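Local atomic coordinates of LPXTG cell wall surface protein (Streptococcus gordonii, PDB entry 7AVK), a protein that probably serves as a cell-wall-anchored adhesin whose tandem SHIRT repeats set how far its binding region projects from the bacterial surface. Residues A[7-12]-A[24-29]; A[14-19]-A[51-56]; A[57-62]-A[78-83]. All blocks are in the same frame, centred on the assembly; numbering follows the deposited sequence.

Interaction 1 of 3, residues A[7-12]-A[24-29]; sequences HEFVSG and ALLPVD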
loop_
_atom_site.group_PDB
_atom_site.type_symbol
_atom_site.label_atom_id
_atom_site.label_comp_id
_atom_site.label_asym_id
_atom_site.label_seq_id
_atom_site.Cartn_x
_atom_site.Cartn_y
_atom_site.Cartn_z
ATOM N N HIS A 7 -4.351 -0.312 -3.913
ATOM C CA HIS A 7 -3.206 0.031 -3.104
ATOM C C HIS A 7 -2.295 0.951 -3.891
ATOM O O HIS A 7 -2.127 0.782 -5.103
ATOM C CB HIS A 7 -2.431 -1.227 -2.684
ATOM C CG HIS A 7 -3.288 -2.261 -1.977
ATOM N ND1 HIS A 7 -4.145 -3.114 -2.629
ATOM C CD2 HIS A 7 -3.407 -2.569 -0.661
ATOM C CE1 HIS A 7 -4.733 -3.901 -1.732
ATOM N NE2 HIS A 7 -4.335 -3.580 -0.501
ATOM N N GLU A 8 -1.640 1.879 -3.199
ATOM C CA GLU A 8 -0.607 2.725 -3.755
ATOM C C GLU A 8 0.517 2.796 -2.743
ATOM O O GLU A 8 0.249 2.888 -1.543
ATOM C CB GLU A 8 -1.152 4.138 -4.045
ATOM C CG GLU A 8 -0.057 5.074 -4.618
ATOM C CD GLU A 8 -0.487 6.427 -5.023
ATOM O OE1 GLU A 8 -1.640 6.867 -4.848
ATOM O OE2 GLU A 8 0.402 7.251 -5.410
ATOM N N PHE A 9 1.777 2.794 -3.224
ATOM C CA PHE A 9 2.920 3.033 -2.368
ATOM C C PHE A 9 3.506 4.417 -2.622
ATOM O O PHE A 9 3.552 4.864 -3.759
ATOM C CB PHE A 9 4.031 1.999 -2.608
ATOM C CG PHE A 9 3.736 0.581 -2.153
ATOM C CD1 PHE A 9 2.822 0.253 -1.177
ATOM C CD2 PHE A 9 4.495 -0.449 -2.700
ATOM C CE1 PHE A 9 2.660 -1.065 -0.762
ATOM C CE2 PHE A 9 4.371 -1.737 -2.282
ATOM C CZ PHE A 9 3.473 -2.053 -1.312
ATOM N N VAL A 10 3.993 5.027 -1.550
ATOM C CA VAL A 10 4.762 6.266 -1.592
ATOM C C VAL A 10 6.026 6.089 -0.774
ATOM O O VAL A 10 6.105 5.262 0.141
ATOM C CB VAL A 10 3.951 7.470 -1.055
ATOM C CG1 VAL A 10 2.712 7.714 -1.942
ATOM C CG2 VAL A 10 3.581 7.337 0.384
ATOM N N SER A 11 7.020 6.902 -1.114
ATOM C CA SER A 11 8.203 7.052 -0.283
ATOM C C SER A 11 7.937 8.067 0.835
ATOM O O SER A 11 7.493 9.193 0.581
ATOM C CB SER A 11 9.367 7.562 -1.109
ATOM O OG SER A 11 10.432 7.878 -0.229
ATOM N N GLY A 12 8.230 7.672 2.061
ATOM C CA GLY A 12 8.199 8.569 3.198
ATOM C C GLY A 12 9.473 9.347 3.401
ATOM O O GLY A 12 9.565 10.100 4.374
ATOM N N ALA A 24 7.253 -3.579 -6.955
ATOM C CA ALA A 24 6.783 -4.904 -7.303
ATOM C C ALA A 24 6.042 -5.602 -6.159
ATOM O O ALA A 24 5.388 -6.630 -6.396
ATOM C CB ALA A 24 7.968 -5.754 -7.731
ATOM N N LEU A 25 6.151 -5.083 -4.939
ATOM C CA LEU A 25 5.429 -5.622 -3.803
ATOM C C LEU A 25 4.017 -5.055 -3.665
ATOM O O LEU A 25 3.295 -5.403 -2.731
ATOM C CB LEU A 25 6.239 -5.408 -2.518
ATOM C CG LEU A 25 7.578 -6.099 -2.502
ATOM C CD1 LEU A 25 8.441 -5.575 -1.335
ATOM C CD2 LEU A 25 7.412 -7.609 -2.460
ATOM N N LEU A 26 3.604 -4.178 -4.584
ATOM C CA LEU A 26 2.267 -3.589 -4.495
ATOM C C LEU A 26 1.211 -4.684 -4.608
ATOM O O LEU A 26 1.214 -5.425 -5.620
ATOM C CB LEU A 26 2.075 -2.563 -5.606
ATOM C CG LEU A 26 0.821 -1.700 -5.444
ATOM C CD1 LEU A 26 0.964 -0.756 -4.284
ATOM C CD2 LEU A 26 0.549 -0.941 -6.736
ATOM N N PRO A 27 0.298 -4.810 -3.664
ATOM C CA PRO A 27 -0.717 -5.875 -3.764
ATOM C C PRO A 27 -1.714 -5.609 -4.890
ATOM O O PRO A 27 -1.975 -4.462 -5.278
ATOM C CB PRO A 27 -1.441 -5.827 -2.416
ATOM C CG PRO A 27 -0.406 -5.253 -1.483
ATOM C CD PRO A 27 0.284 -4.183 -2.319
ATOM N N VAL A 28 -2.342 -6.695 -5.338
ATOM C CA VAL A 28 -3.428 -6.611 -6.290
ATOM C C VAL A 28 -4.652 -5.950 -5.653
ATOM O O VAL A 28 -4.816 -5.906 -4.436
ATOM C CB VAL A 28 -3.769 -7.967 -6.916
ATOM C CG1 VAL A 28 -2.565 -8.584 -7.582
ATOM C CG2 VAL A 28 -4.396 -8.926 -5.905
ATOM N N ASP A 29 -5.548 -5.467 -6.519
ATOM C CA ASP A 29 -6.798 -4.907 -6.064
ATOM C C ASP A 29 -7.640 -5.982 -5.398
ATOM O O ASP A 29 -7.644 -7.146 -5.802
ATOM C CB ASP A 29 -7.608 -4.352 -7.246
ATOM C CG ASP A 29 -6.900 -3.229 -8.035
ATOM O OD1 ASP A 29 -5.924 -2.646 -7.557
ATOM O OD2 ASP A 29 -7.398 -2.964 -9.162
HETATM O O HOH W 1 -4.050 -2.678 -5.553
#
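H7, L26 and F9 bury the most surface here, and P27 touches both H7 and F9. The P27 ring lies against the imidazole of H7: its CB stands over the centre of one face in a CH-pi contact, 3.9 Å from P27 CB to the H7 ring centroid. L26 does the same for F9. CG of L26 is anti to the backbone N (chi1 -169°), and beyond it CD1 reaches over the middle of the phenyl, 3.7 Å from the F9 ring centroid and only 9° off the ring normal. That methyl also lies 3.5 Å from H7 O, tucked between strand backbone and aromatic ring. F9 CE2 approaches the chain itself, 3.4 Å from L26 N. The polar end of H7 is held on both sides: NE2 is hydrogen-bonded to T42 N, while ND1 is 3.0 Å from a water in the ring plane. The same water donates to P27 O and, at 2.7 Å, to D29 OD1, tying the imidazole to the loop. The F9 ring also meets W79 edge-to-face. In this SHIRT domain, of the ubiquitin clan, the loop from helix 20-23 to edge strand 30-33 thus lies over H7 and F9 of strand 3-11.

Interaction 2 of 3, residues A[14-19]-A[51-56]; sequences PGKELP and TSEGTW. With IS8 (isothiocyanate), chain D.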
loop_
_atom_site.group_PDB
_atom_site.type_symbol
_atom_site.label_atom_id
_atom_site.label_comp_id
_atom_site.label_asym_id
_atom_site.label_seq_id
_atom_site.Cartn_x
_atom_site.Cartn_y
_atom_site.Cartn_z
ATOM N N PRO A 14 11.814 12.136 2.009
ATOM C CA PRO A 14 11.886 13.232 1.029
ATOM C C PRO A 14 13.084 13.077 0.106
ATOM O O PRO A 14 14.196 12.806 0.544
ATOM C CB PRO A 14 11.988 14.473 1.903
ATOM C CG PRO A 14 11.196 14.070 3.130
ATOM C CD PRO A 14 11.597 12.637 3.369
ATOM N N GLY A 15 12.831 13.281 -1.160
ATOM C CA GLY A 15 13.872 13.273 -2.173
ATOM C C GLY A 15 14.175 11.913 -2.775
ATOM O O GLY A 15 14.871 11.864 -3.801
ATOM N N LYS A 16 13.689 10.837 -2.181
ATOM C CA LYS A 16 14.059 9.483 -2.603
ATOM C C LYS A 16 12.853 8.780 -3.195
ATOM O O LYS A 16 11.840 8.609 -2.534
ATOM C CB LYS A 16 14.620 8.684 -1.411
ATOM C CG LYS A 16 15.375 7.419 -1.804
ATOM C CD LYS A 16 16.808 7.719 -2.227
ATOM C CE LYS A 16 17.570 6.454 -2.646
ATOM N NZ LYS A 16 17.378 5.304 -1.677
ATOM N N GLU A 17 12.988 8.444 -4.482
ATOM C CA GLU A 17 11.916 7.692 -5.182
ATOM C C GLU A 17 11.989 6.157 -4.901
ATOM O O GLU A 17 13.073 5.523 -4.623
ATOM C CB GLU A 17 12.037 7.862 -6.700
ATOM C CG GLU A 17 11.361 9.108 -7.245
ATOM C CD GLU A 17 11.326 9.243 -8.761
ATOM O OE1 GLU A 17 12.063 8.508 -9.448
ATOM O OE2 GLU A 17 10.559 10.085 -9.249
ATOM N N LEU A 18 10.827 5.542 -4.893
ATOM C CA LEU A 18 10.772 4.090 -4.705
ATOM C C LEU A 18 11.402 3.348 -5.893
ATOM O O LEU A 18 11.112 3.688 -7.044
ATOM C CB LEU A 18 9.333 3.596 -4.596
ATOM C CG LEU A 18 8.523 4.172 -3.417
ATOM C CD1 LEU A 18 7.126 3.617 -3.493
ATOM C CD2 LEU A 18 9.147 3.783 -2.089
ATOM N N PRO A 19 12.171 2.301 -5.630
ATOM C CA PRO A 19 12.726 1.491 -6.722
ATOM C C PRO A 19 11.734 0.411 -7.127
ATOM O O PRO A 19 10.789 0.062 -6.409
ATOM C CB PRO A 19 13.949 0.861 -6.079
ATOM C CG PRO A 19 13.502 0.631 -4.636
ATOM C CD PRO A 19 12.683 1.885 -4.313
ATOM N N THR A 51 18.856 -2.818 -0.419
ATOM C CA THR A 51 19.425 -2.323 -1.696
ATOM C C THR A 51 20.914 -2.100 -1.459
ATOM O O THR A 51 21.339 -2.225 -0.308
ATOM C CB THR A 51 18.725 -1.040 -2.179
ATOM O OG1 THR A 51 19.099 0.048 -1.339
ATOM C CG2 THR A 51 17.219 -1.171 -2.200
ATOM N N SER A 52 21.645 -1.775 -2.524
ATOM C CA SER A 52 23.067 -1.472 -2.371
ATOM C C SER A 52 23.285 -0.236 -1.500
ATOM O O SER A 52 24.316 -0.121 -0.829
ATOM C CB SER A 52 23.716 -1.281 -3.747
ATOM O OG SER A 52 23.310 -0.057 -4.342
ATOM N N GLU A 53 22.317 0.683 -1.477
ATOM C CA GLU A 53 22.450 1.939 -0.749
ATOM C C GLU A 53 21.850 1.899 0.647
ATOM O O GLU A 53 22.202 2.747 1.479
ATOM C CB GLU A 53 21.780 3.076 -1.521
ATOM C CG GLU A 53 22.159 3.129 -2.982
ATOM C CD GLU A 53 20.975 2.857 -3.890
ATOM O OE1 GLU A 53 20.650 1.659 -4.078
ATOM O OE2 GLU A 53 20.372 3.830 -4.408
ATOM N N GLY A 54 21.046 0.897 1.002
ATOM C CA GLY A 54 20.478 0.844 2.356
ATOM C C GLY A 54 19.254 -0.042 2.443
ATOM O O GLY A 54 19.229 -1.068 1.772
ATOM N N THR A 55 18.276 0.334 3.259
ATOM C CA THR A 55 17.090 -0.501 3.454
ATOM C C THR A 55 15.809 0.311 3.268
ATOM O O THR A 55 15.760 1.444 3.750
ATOM C CB THR A 55 17.080 -1.102 4.860
ATOM O OG1 THR A 55 18.360 -1.699 5.046
ATOM C CG2 THR A 55 15.999 -2.134 5.056
ATOM N N TRP A 56 14.840 -0.240 2.561
ATOM C CA TRP A 56 13.473 0.292 2.515
ATOM C C TRP A 56 12.661 -0.527 3.513
ATOM O O TRP A 56 12.684 -1.768 3.437
ATOM C CB TRP A 56 12.883 0.168 1.127
ATOM C CG TRP A 56 13.428 1.154 0.158
ATOM C CD1 TRP A 56 14.414 0.939 -0.743
ATOM C CD2 TRP A 56 12.980 2.508 -0.031
ATOM N NE1 TRP A 56 14.588 2.061 -1.483
ATOM C CE2 TRP A 56 13.733 3.046 -1.080
ATOM C CE3 TRP A 56 12.010 3.311 0.580
ATOM C CZ2 TRP A 56 13.550 4.351 -1.535
ATOM C CZ3 TRP A 56 11.792 4.587 0.105
ATOM C CH2 TRP A 56 12.567 5.104 -0.935
HETATM S S IS8 D . 11.819 16.646 -1.996
HETATM C C IS8 D . 10.795 15.347 -2.090
HETATM N N IS8 D . 10.019 14.295 -2.137
#
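An indole packed against a loop forms this contact near one end of the SHIRT domain: W56, at the start of strand 55-61, meets residues 16-19, which link strand 3-11 to helix 20-23. The two touching runs lie at 82° to each other; L18 and P19 are on one side of the ring, K16 at its CZ2-CH2 corner. L18 CD2 sits over the six-membered ring in a CH-pi contact, 4.0 Å from the W56 centroid and closest to CZ3. P19, the N-cap residue of helix 20-23, brings its CD to 3.4 Å from W56 NE1. K16 brings its aliphatic part: CG, anti to the backbone N (chi1 -164°), comes 3.6 Å from W56 CZ2. The place of the lysine NZ is uncertain, and with it a cation-pi contact to F81, whose ring meets that of W56. Ahead of the strand, T51 makes an ST turn in which E53 N donates to T51 OG1, at 3.3 Å, and T51 N is bonded to G54 O, so the turn is closed by both side chain and backbone. At the same corner of the indole that K16 touches, E17 O lies obliquely beside the ring, 3.3 Å from W56 CZ2.

Interaction 3 of 3, residues A[57-62]-A[78-83]; sequences SFKSYD and TWEFTA. With IS8 (isothiocyanate), chain C.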
loop_
_atom_site.group_PDB
_atom_site.type_symbol
_atom_site.label_atom_id
_atom_site.label_comp_id
_atom_site.label_asym_id
_atom_site.label_seq_id
_atom_site.Cartn_x
_atom_site.Cartn_y
_atom_site.Cartn_z
ATOM N N SER A 57 11.948 0.143 4.409
ATOM C CA SER A 57 11.136 -0.529 5.433
ATOM C C SER A 57 9.693 -0.086 5.253
ATOM O O SER A 57 9.443 1.113 5.146
ATOM C CB SER A 57 11.616 -0.207 6.816
ATOM O OG SER A 57 12.956 -0.603 6.987
ATOM N N PHE A 58 8.768 -1.020 5.271
ATOM C CA PHE A 58 7.352 -0.683 5.139
ATOM C C PHE A 58 6.903 -0.153 6.486
ATOM O O PHE A 58 7.003 -0.857 7.516
ATOM C CB PHE A 58 6.498 -1.887 4.773
ATOM C CG PHE A 58 5.060 -1.504 4.552
ATOM C CD1 PHE A 58 4.747 -0.620 3.544
ATOM C CD2 PHE A 58 4.025 -2.013 5.316
ATOM C CE1 PHE A 58 3.449 -0.252 3.310
ATOM C CE2 PHE A 58 2.716 -1.635 5.076
ATOM C CZ PHE A 58 2.429 -0.748 4.070
ATOM N N LYS A 59 6.413 1.081 6.519
ATOM C CA LYS A 59 5.891 1.667 7.795
ATOM C C LYS A 59 4.408 1.179 8.149
ATOM O O LYS A 59 4.091 0.332 9.084
ATOM C CB LYS A 59 5.970 3.197 7.712
ATOM C CG LYS A 59 5.516 3.966 8.944
ATOM C CD LYS A 59 5.953 5.415 8.911
ATOM C CE LYS A 59 5.230 6.286 9.916
ATOM N NZ LYS A 59 5.921 7.582 10.123
ATOM N N SER A 60 3.494 1.578 7.284
ATOM C CA SER A 60 2.062 1.283 7.465
ATOM C C SER A 60 1.292 1.833 6.286
ATOM O O SER A 60 1.815 2.618 5.502
ATOM C CB SER A 60 1.490 1.968 8.736
ATOM O OG SER A 60 1.761 3.342 8.674
ATOM N N TYR A 61 0.060 1.403 6.204
ATOM C CA TYR A 61 -0.922 2.098 5.424
ATOM C C TYR A 61 -1.517 3.263 6.225
ATOM O O TYR A 61 -1.480 3.293 7.473
ATOM C CB TYR A 61 -2.046 1.144 4.987
ATOM C CG TYR A 61 -1.543 0.107 3.981
ATOM C CD1 TYR A 61 -1.353 0.467 2.650
ATOM C CD2 TYR A 61 -1.260 -1.182 4.347
ATOM C CE1 TYR A 61 -0.908 -0.436 1.708
ATOM C CE2 TYR A 61 -0.813 -2.120 3.424
ATOM C CZ TYR A 61 -0.649 -1.747 2.098
ATOM O OH TYR A 61 -0.184 -2.629 1.146
ATOM N N ASP A 62 -2.120 4.206 5.483
ATOM C CA ASP A 62 -2.736 5.449 5.991
ATOM C C ASP A 62 -3.938 5.174 6.873
ATOM O O ASP A 62 -4.284 5.963 7.725
ATOM C CB ASP A 62 -3.165 6.330 4.777
ATOM C CG ASP A 62 -4.373 5.755 3.928
ATOM O OD1 ASP A 62 -4.389 4.575 3.502
ATOM O OD2 ASP A 62 -5.381 6.516 3.794
ATOM N N THR A 78 3.330 3.628 3.039
ATOM C CA THR A 78 4.527 4.424 3.075
ATOM C C THR A 78 5.716 3.517 3.386
ATOM O O THR A 78 5.645 2.719 4.351
ATOM C CB THR A 78 4.414 5.495 4.154
ATOM O OG1 THR A 78 3.354 6.377 3.788
ATOM C CG2 THR A 78 5.688 6.283 4.305
ATOM N N TRP A 79 6.770 3.685 2.585
ATOM C CA TRP A 79 8.054 2.983 2.792
ATOM C C TRP A 79 9.021 4.055 3.261
ATOM O O TRP A 79 9.028 5.068 2.689
ATOM C CB TRP A 79 8.487 2.266 1.526
ATOM C CG TRP A 79 7.649 1.087 1.165
ATOM C CD1 TRP A 79 6.422 1.096 0.575
ATOM C CD2 TRP A 79 8.010 -0.292 1.345
ATOM N NE1 TRP A 79 5.998 -0.187 0.376
ATOM C CE2 TRP A 79 6.948 -1.060 0.834
ATOM C CE3 TRP A 79 9.127 -0.947 1.871
ATOM C CZ2 TRP A 79 6.962 -2.453 0.854
ATOM C CZ3 TRP A 79 9.147 -2.320 1.885
ATOM C CH2 TRP A 79 8.077 -3.058 1.385
ATOM N N GLU A 80 9.937 3.732 4.141
ATOM C CA GLU A 80 10.987 4.667 4.595
ATOM C C GLU A 80 12.342 4.128 4.150
ATOM O O GLU A 80 12.564 3.004 4.290
ATOM C CB GLU A 80 10.962 4.817 6.111
ATOM C CG GLU A 80 9.617 5.222 6.692
ATOM C CD GLU A 80 9.203 6.665 6.474
ATOM O OE1 GLU A 80 10.012 7.448 5.958
ATOM O OE2 GLU A 80 8.066 6.998 6.834
ATOM N N PHE A 81 13.256 4.959 3.734
ATOM C CA PHE A 81 14.604 4.569 3.321
ATOM C C PHE A 81 15.630 4.997 4.361
ATOM O O PHE A 81 15.578 6.133 4.851
ATOM C CB PHE A 81 14.979 5.239 1.996
ATOM C CG PHE A 81 16.318 4.871 1.481
ATOM C CD1 PHE A 81 16.554 3.605 0.951
ATOM C CD2 PHE A 81 17.355 5.796 1.518
ATOM C CE1 PHE A 81 17.802 3.261 0.462
ATOM C CE2 PHE A 81 18.610 5.458 1.008
ATOM C CZ PHE A 81 18.821 4.173 0.487
ATOM N N THR A 82 16.539 4.098 4.706
ATOM C CA THR A 82 17.673 4.413 5.566
ATOM C C THR A 82 18.944 3.970 4.860
ATOM O O THR A 82 19.048 2.816 4.446
ATOM C CB THR A 82 17.544 3.699 6.914
ATOM O OG1 THR A 82 17.689 2.292 6.710
ATOM C CG2 THR A 82 16.198 3.968 7.550
ATOM N N ALA A 83 19.906 4.875 4.716
ATOM C CA ALA A 83 21.076 4.596 3.898
ATOM C C ALA A 83 22.142 3.835 4.678
ATOM O O ALA A 83 22.367 4.093 5.862
ATOM C CB ALA A 83 21.666 5.893 3.352
HETATM S S IS8 C . -1.840 -0.660 8.231
HETATM C C IS8 C . -0.617 -1.567 8.324
HETATM N N IS8 C . 0.457 -2.261 8.225
HETATM O O HOH W 2 0.815 5.709 4.388
#
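S57 and E80 face each other as an antiparallel hydrogen-bonded pair, each giving its N-H to the other's carbonyl: S57 N to E80 O at 2.9 Å and E80 N to S57 O at 2.8 Å. S57 O is also approached by the CA-H of W79. Beyond F58 and W79 the register shifts: K59 and S60 together lie opposite T78 as a beta bulge. K59 N donates to T78 O, nearly along the C=O axis, and T78 N reaches S60 O in a longer bond of 3.1 Å. A water lies 2.7 Å from T78 OG1 and donates weakly to S60 O, giving that carbonyl a second partner. Outward, the F58 backbone bonds to T47 and that of W79 to V10 and G12.

F58 and W79, a non-hydrogen-bonded pair, send their side chains to the same face. F58 CB stands 3.8 Å from the centroid of the six-membered ring of W79, 3° off its normal. With CG of F58 anti to the backbone N (chi1 -176°), its ring brings CD1 over the same indole toward the rim, the planes oblique at 58°. On the other face E80 OE2 comes nearest K59 CD; a long salt bridge to K59 NZ, 4.0 Å, holds for one of two K59 conformers and is doubtful.

Past the pairing, F58, S60 and Y61 line the isothiocyanate pocket with Q43 and T64. The ligand's sulfur meets the edge of the Y61 ring, its nitrogen the edge of F58, and Q43 OE1 is also hydrogen-bonded to it. Y61 OH is bonded to T42 O. The chemistry implies that backbone bonds fix how strands 55-61 and 73-82 pair, bulge included, while the charged pair probably adds little.

In the fold
All three lie largely at the surface, though each includes a buried aromatic or imidazole: H7 in interaction 1, W56 in interaction 2, W79 in interaction 3. Only interaction 3 joins two strands directly, and its bonds are mainly backbone to backbone; interactions 1 and 2 lay loops against the same sheet through CH-pi and aliphatic contacts, with a water bridge added in interaction 1. Strand 55-61 serves both interactions 2 and 3, and T55 N probably bonds to T82 O between them. Strand 3-11 adjoins 73-82, where G12 N probably bonds to W79 O. F9 packs on L18, linking interaction 1, nearest the chain centre, to interaction 2.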